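Long-range contacts in dihydroneopterin triphosphate diphosphatase (Escherichia coli O157:H7, PDB 5U7F), which probably hydrolyses dihydroneopterin triphosphate to dihydroneopterin monophosphate and pyrophosphate in folate biosynthesis, and also cleaves nucleoside triphosphates, preferring dATP: residues Arg77-Glu82 against Lys134-Arg139; Phe81-His86 against Pro93-Asn98. All coordinates share one frame; numbering follows the deposited sequence.

Contact 1. Residues Arg77-Glu82 against Lys134-Arg139; sequences RTVEFE and KSWSNR. With SO4 (sulfate ion), chain B.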
loop_
_atom_site.group_PDB
_atom_site.type_symbol
_atom_site.label_atom_id
_atom_site.label_comp_id
_atom_site.label_asym_id
_atom_site.label_seq_id
_atom_site.Cartn_x
_atom_site.Cartn_y
_atom_site.Cartn_z
ATOM N N ARG A 77 3.455 9.295 9.362
ATOM C CA ARG A 77 4.536 8.371 9.655
ATOM C C ARG A 77 5.326 8.079 8.381
ATOM O O ARG A 77 4.755 7.926 7.295
ATOM C CB ARG A 77 3.996 7.079 10.271
ATOM C CG ARG A 77 3.418 7.302 11.690
ATOM C CD ARG A 77 3.839 6.237 12.695
ATOM N NE ARG A 77 5.262 5.933 12.597
ATOM C CZ ARG A 77 5.809 4.755 12.884
ATOM N NH1 ARG A 77 5.054 3.742 13.298
ATOM N NH2 ARG A 77 7.121 4.589 12.757
ATOM N N THR A 78 6.644 8.036 8.542
ATOM C CA THR A 78 7.583 7.691 7.474
ATOM C C THR A 78 8.600 6.719 8.067
ATOM O O THR A 78 9.143 6.961 9.157
ATOM C CB THR A 78 8.310 8.936 6.913
ATOM O OG1 THR A 78 7.392 9.772 6.213
ATOM C CG2 THR A 78 9.404 8.558 5.947
ATOM N N VAL A 79 8.861 5.617 7.363
ATOM C CA VAL A 79 9.883 4.664 7.776
ATOM C C VAL A 79 10.825 4.429 6.612
ATOM O O VAL A 79 10.500 4.782 5.482
ATOM C CB VAL A 79 9.267 3.343 8.228
ATOM C CG1 VAL A 79 8.429 3.565 9.494
ATOM C CG2 VAL A 79 8.443 2.762 7.090
ATOM N N GLU A 80 11.976 3.835 6.903
ATOM C CA GLU A 80 12.974 3.491 5.895
ATOM C C GLU A 80 13.353 2.028 6.077
ATOM O O GLU A 80 13.542 1.560 7.190
ATOM C CB GLU A 80 14.194 4.388 6.012
ATOM C CG GLU A 80 15.233 4.117 4.941
ATOM C CD GLU A 80 16.551 4.845 5.186
ATOM O OE1 GLU A 80 16.557 6.098 5.184
ATOM O OE2 GLU A 80 17.588 4.161 5.384
ATOM N N PHE A 81 13.407 1.278 4.984
ATOM C CA PHE A 81 13.700 -0.130 5.094
ATOM C C PHE A 81 14.576 -0.575 3.941
ATOM O O PHE A 81 14.705 0.122 2.920
ATOM C CB PHE A 81 12.414 -0.969 5.160
ATOM C CG PHE A 81 11.459 -0.754 4.022
ATOM C CD1 PHE A 81 11.619 -1.398 2.808
ATOM C CD2 PHE A 81 10.342 0.046 4.208
ATOM C CE1 PHE A 81 10.693 -1.199 1.786
ATOM C CE2 PHE A 81 9.445 0.229 3.204
ATOM C CZ PHE A 81 9.612 -0.390 2.008
ATOM N N GLU A 82 15.180 -1.739 4.142
ATOM C CA GLU A 82 16.026 -2.361 3.145
ATOM C C GLU A 82 15.139 -2.983 2.077
ATOM O O GLU A 82 14.178 -3.712 2.374
ATOM C CB GLU A 82 16.925 -3.407 3.787
ATOM C CG GLU A 82 17.878 -4.130 2.807
ATOM C CD GLU A 82 19.129 -3.320 2.442
ATOM O OE1 GLU A 82 19.445 -2.335 3.155
ATOM O OE2 GLU A 82 19.796 -3.682 1.417
ATOM N N LYS A 134 4.678 -9.862 3.846
ATOM C CA LYS A 134 6.116 -10.018 4.005
ATOM C C LYS A 134 6.793 -8.730 4.424
ATOM O O LYS A 134 7.941 -8.753 4.828
ATOM C CB LYS A 134 6.769 -10.515 2.703
ATOM C CG LYS A 134 6.393 -11.944 2.353
ATOM C CD LYS A 134 7.470 -12.606 1.517
ATOM C CE LYS A 134 6.896 -13.298 0.287
ATOM N NZ LYS A 134 7.985 -13.603 -0.684
ATOM N N SER A 135 6.085 -7.608 4.337
ATOM C CA SER A 135 6.657 -6.297 4.637
ATOM C C SER A 135 6.442 -5.880 6.097
ATOM O O SER A 135 5.283 -5.776 6.572
ATOM C CB SER A 135 6.049 -5.262 3.690
ATOM O OG SER A 135 6.233 -3.928 4.129
ATOM N N TRP A 136 7.542 -5.651 6.813
ATOM C CA TRP A 136 7.425 -5.271 8.213
ATOM C C TRP A 136 6.763 -3.930 8.362
ATOM O O TRP A 136 6.098 -3.723 9.344
ATOM C CB TRP A 136 8.786 -5.295 8.948
ATOM C CG TRP A 136 9.811 -4.279 8.568
ATOM C CD1 TRP A 136 10.902 -4.500 7.807
ATOM C CD2 TRP A 136 9.884 -2.929 9.009
ATOM N NE1 TRP A 136 11.659 -3.343 7.703
ATOM C CE2 TRP A 136 11.052 -2.367 8.437
ATOM C CE3 TRP A 136 9.068 -2.127 9.812
ATOM C CZ2 TRP A 136 11.409 -1.048 8.631
ATOM C CZ3 TRP A 136 9.425 -0.807 10.011
ATOM C CH2 TRP A 136 10.582 -0.275 9.413
ATOM N N SER A 137 6.888 -3.035 7.390
ATOM C CA SER A 137 6.300 -1.709 7.538
ATOM C C SER A 137 4.779 -1.790 7.308
ATOM O O SER A 137 3.998 -1.161 8.025
ATOM C CB SER A 137 6.944 -0.713 6.580
ATOM O OG SER A 137 6.798 -1.141 5.244
ATOM N N ASN A 138 4.379 -2.570 6.312
ATOM C CA ASN A 138 2.957 -2.859 6.037
ATOM C C ASN A 138 2.286 -3.478 7.248
ATOM O O ASN A 138 1.181 -3.065 7.639
ATOM C CB ASN A 138 2.827 -3.782 4.823
ATOM C CG ASN A 138 1.482 -3.653 4.082
ATOM O OD1 ASN A 138 1.433 -3.907 2.859
ATOM N ND2 ASN A 138 0.385 -3.276 4.803
ATOM N N ARG A 139 2.953 -4.449 7.852
ATOM C CA ARG A 139 2.479 -5.037 9.088
ATOM C C ARG A 139 2.281 -4.002 10.171
ATOM O O ARG A 139 1.201 -3.920 10.795
ATOM C CB ARG A 139 3.447 -6.084 9.564
ATOM C CG ARG A 139 3.173 -6.603 10.967
ATOM C CD ARG A 139 3.948 -7.880 11.210
ATOM N NE ARG A 139 5.358 -7.586 11.380
ATOM C CZ ARG A 139 6.354 -7.985 10.595
ATOM N NH1 ARG A 139 6.156 -8.736 9.496
ATOM N NH2 ARG A 139 7.580 -7.616 10.949
HETATM S S SO4 B . 15.502 -3.074 7.809
HETATM O O1 SO4 B . 16.440 -4.177 8.034
HETATM O O2 SO4 B . 16.251 -1.895 7.395
HETATM O O3 SO4 B . 14.581 -3.473 6.743
HETATM O O4 SO4 B . 14.771 -2.797 9.040
#
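In this Nudix fold, the outermost strand 72-82 of the mixed sheet meets the first turn of the C-terminal helix 136-147, with Val79 and Phe81 touching Trp136 and Ser137. Phe81 and Glu82 on the strand and Ser135 before the helix belong to the predicted substrate-binding site, so the contact probably forms part of its wall. No hydrogen bond joins the two segments directly; side-chain packing and a sulfate ion connect them. The indole of Trp136 reaches across to the strand with its six-membered ring. Trp136 CH2 lies 4.0 Å from Val79 CB, and Trp136 CZ2 packs against Phe81 CB at 3.6 Å. The carbonyl O of Glu80 approaches the indole edge near the ring plane. Phe81 CG lies between the backbone N and the carbonyl carbon (chi1 55°). Ser137 OG stands 3.6 Å from Phe81 CE2, obliquely to the ring. That hydroxyl finds its polar partner in Glu100 of the adjacent strand 97-107, and Ser137 CB rests against Val79 CG2 at 3.8 Å. The helix start itself is fixed by Ser135, an N-cap residue whose OG accepts a bond from Asn138 N at 3.2 Å, nearly straight at 168°. The sulfate, probably from the crystallisation liquor, bridges strand and helix through a single oxygen: O3 accepts from Glu82 N at 3.2 Å, close to linear, and lies at the indole edge, where Trp136 NE1 donates to it over 3.1 Å at an N-H...O angle of 157°.

Contact 2. Residues Phe81-His86 against Pro93-Asn98; sequences FEIFSH and PGVTRN. With SO4 (sulfate ion), chain B.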
loop_
_atom_site.group_PDB
_atom_site.type_symbol
_atom_site.label_atom_id
_atom_site.label_comp_id
_atom_site.label_asym_id
_atom_site.label_seq_id
_atom_site.Cartn_x
_atom_site.Cartn_y
_atom_site.Cartn_z
ATOM N N PHE A 81 13.407 1.278 4.984
ATOM C CA PHE A 81 13.700 -0.130 5.094
ATOM C C PHE A 81 14.576 -0.575 3.941
ATOM O O PHE A 81 14.705 0.122 2.920
ATOM C CB PHE A 81 12.414 -0.969 5.160
ATOM C CG PHE A 81 11.459 -0.754 4.022
ATOM C CD1 PHE A 81 11.619 -1.398 2.808
ATOM C CD2 PHE A 81 10.342 0.046 4.208
ATOM C CE1 PHE A 81 10.693 -1.199 1.786
ATOM C CE2 PHE A 81 9.445 0.229 3.204
ATOM C CZ PHE A 81 9.612 -0.390 2.008
ATOM N N GLU A 82 15.180 -1.739 4.142
ATOM C CA GLU A 82 16.026 -2.361 3.145
ATOM C C GLU A 82 15.139 -2.983 2.077
ATOM O O GLU A 82 14.178 -3.712 2.374
ATOM C CB GLU A 82 16.925 -3.407 3.787
ATOM C CG GLU A 82 17.878 -4.130 2.807
ATOM C CD GLU A 82 19.129 -3.320 2.442
ATOM O OE1 GLU A 82 19.445 -2.335 3.155
ATOM O OE2 GLU A 82 19.796 -3.682 1.417
ATOM N N ILE A 83 15.452 -2.662 0.833
ATOM C CA ILE A 83 14.792 -3.246 -0.320
ATOM C C ILE A 83 15.106 -4.748 -0.361
ATOM O O ILE A 83 16.259 -5.149 -0.235
ATOM C CB ILE A 83 15.238 -2.540 -1.623
ATOM C CG1 ILE A 83 14.858 -1.067 -1.530
ATOM C CG2 ILE A 83 14.583 -3.175 -2.876
ATOM C CD1 ILE A 83 15.310 -0.170 -2.647
ATOM N N PHE A 84 14.058 -5.567 -0.489
ATOM C CA PHE A 84 14.256 -7.000 -0.651
ATOM C C PHE A 84 15.267 -7.284 -1.766
ATOM O O PHE A 84 15.167 -6.753 -2.869
ATOM C CB PHE A 84 12.946 -7.717 -0.973
ATOM C CG PHE A 84 12.021 -7.875 0.198
ATOM C CD1 PHE A 84 12.497 -8.265 1.432
ATOM C CD2 PHE A 84 10.661 -7.694 0.035
ATOM C CE1 PHE A 84 11.637 -8.443 2.502
ATOM C CE2 PHE A 84 9.795 -7.872 1.098
ATOM C CZ PHE A 84 10.287 -8.243 2.337
ATOM N N SER A 85 16.213 -8.145 -1.447
ATOM C CA SER A 85 17.321 -8.466 -2.332
ATOM C C SER A 85 16.874 -8.842 -3.715
ATOM O O SER A 85 17.457 -8.404 -4.691
ATOM C CB SER A 85 18.135 -9.596 -1.746
ATOM O OG SER A 85 18.944 -9.124 -0.676
ATOM N N HIS A 86 15.843 -9.680 -3.793
ATOM C CA HIS A 86 15.358 -10.159 -5.080
ATOM C C HIS A 86 14.548 -9.111 -5.870
ATOM O O HIS A 86 14.187 -9.361 -7.022
ATOM C CB HIS A 86 14.517 -11.440 -4.878
ATOM C CG HIS A 86 13.287 -11.249 -4.043
ATOM N ND1 HIS A 86 13.314 -11.249 -2.666
ATOM C CD2 HIS A 86 11.987 -11.098 -4.395
ATOM C CE1 HIS A 86 12.084 -11.092 -2.204
ATOM N NE2 HIS A 86 11.262 -11.000 -3.232
ATOM N N PRO A 93 21.598 1.613 -9.616
ATOM C CA PRO A 93 22.761 1.002 -8.976
ATOM C C PRO A 93 23.139 1.682 -7.659
ATOM O O PRO A 93 23.198 2.919 -7.575
ATOM C CB PRO A 93 23.870 1.168 -10.038
ATOM C CG PRO A 93 23.120 1.154 -11.329
ATOM C CD PRO A 93 21.823 1.864 -11.053
ATOM N N GLY A 94 23.325 0.864 -6.627
ATOM C CA GLY A 94 23.741 1.343 -5.324
ATOM C C GLY A 94 22.581 1.686 -4.406
ATOM O O GLY A 94 22.787 2.014 -3.224
ATOM N N VAL A 95 21.372 1.660 -4.950
ATOM C CA VAL A 95 20.171 1.953 -4.157
ATOM C C VAL A 95 19.712 0.685 -3.432
ATOM O O VAL A 95 19.380 -0.296 -4.065
ATOM C CB VAL A 95 19.017 2.476 -5.032
ATOM C CG1 VAL A 95 17.737 2.570 -4.216
ATOM C CG2 VAL A 95 19.344 3.854 -5.586
ATOM N N THR A 96 19.717 0.731 -2.110
ATOM C CA THR A 96 19.312 -0.394 -1.264
ATOM C C THR A 96 18.262 -0.059 -0.174
ATOM O O THR A 96 17.739 -0.959 0.504
ATOM C CB THR A 96 20.566 -0.956 -0.570
ATOM O OG1 THR A 96 21.139 0.057 0.264
ATOM C CG2 THR A 96 21.608 -1.409 -1.585
ATOM N N ARG A 97 17.988 1.231 0.014
ATOM C CA ARG A 97 17.069 1.718 1.063
ATOM C C ARG A 97 15.856 2.373 0.427
ATOM O O ARG A 97 16.014 3.127 -0.525
ATOM C CB ARG A 97 17.756 2.753 1.986
ATOM C CG ARG A 97 19.124 2.329 2.553
ATOM C CD ARG A 97 19.005 1.176 3.528
ATOM N NE ARG A 97 18.171 1.544 4.688
ATOM C CZ ARG A 97 17.699 0.674 5.572
ATOM N NH1 ARG A 97 17.979 -0.610 5.456
ATOM N NH2 ARG A 97 16.956 1.098 6.579
ATOM N N ASN A 98 14.666 2.120 0.977
ATOM C CA ASN A 98 13.437 2.745 0.497
ATOM C C ASN A 98 12.783 3.481 1.638
ATOM O O ASN A 98 12.744 2.981 2.752
ATOM C CB ASN A 98 12.452 1.735 -0.084
ATOM C CG ASN A 98 11.186 2.428 -0.618
ATOM O OD1 ASN A 98 11.110 2.824 -1.776
ATOM N ND2 ASN A 98 10.225 2.641 0.262
HETATM S S SO4 B . 15.502 -3.074 7.809
HETATM O O1 SO4 B . 16.440 -4.177 8.034
HETATM O O2 SO4 B . 16.251 -1.895 7.395
HETATM O O3 SO4 B . 14.581 -3.473 6.743
HETATM O O4 SO4 B . 14.771 -2.797 9.040
HETATM O O HOH W 1 21.688 -1.090 2.750
#
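Val95 CG1 touches Ile83 CD1 at 4.0 Å, the two side chains crossing obliquely, where the connection between antiparallel strands 72-82 and 97-107 leads into the sheet. Thr96 follows: its carbonyl O accepts from Ile83 N at 2.9 Å, the donor tilted 34° from the carbonyl plane, and a water links its OG1 to Glu82 OE1. Arg97, in a non-hydrogen-bonded pair with Glu82, bends at CD (chi2 -67°) and NE (chi3 -61°), folding back toward the neighbouring strand; one face of its guanidinium lies over Phe81 C. In the guanidinium plane, Arg97 NH1 donates to the anti lone pair of Glu82 OE1 at 3.2 Å, completing a salt bridge, and to sulfate O2 at 2.9 Å; NH2 also bonds O2, and NE pairs with Glu80. Asn98 forms the hydrogen-bonded pair with Phe81, its N donating to Phe81 O at 2.8 Å and its O accepting from Phe81 N. Asn98 ND2 lies 3.6 Å from Phe81 CZ, the two side chains side by side, and bonds Ser11. The pair lies at the sheet's edge, where strand 72-82 is outermost; Phe81 to Phe84 are predicted to bind substrate. Asn98 is tied to strand 10-18, and Phe81 packs between Asn98 and helix 136-147.

How the contacts relate
Of the segments involved, strand 72-82 comes first, after three strands and helix 49-61, and both contacts start from its end, sharing Phe81 and Glu82. Contact 2 closes the 83-96 connection to strand 97-107, which turns back antiparallel beside it. Contact 1 closes a much longer excursion of 51 residues, running through strands 97-107 and 118-125 and helix 126-132 before helix 136-147 returns to the same strand; the 93-98 segment therefore lies inside that larger loop. The two meet directly where Glu80 reaches Arg97 and Phe84 touches Lys134. Together they tie the sheet's outer hairpin to the C-terminal helix, with one sulfate touching both.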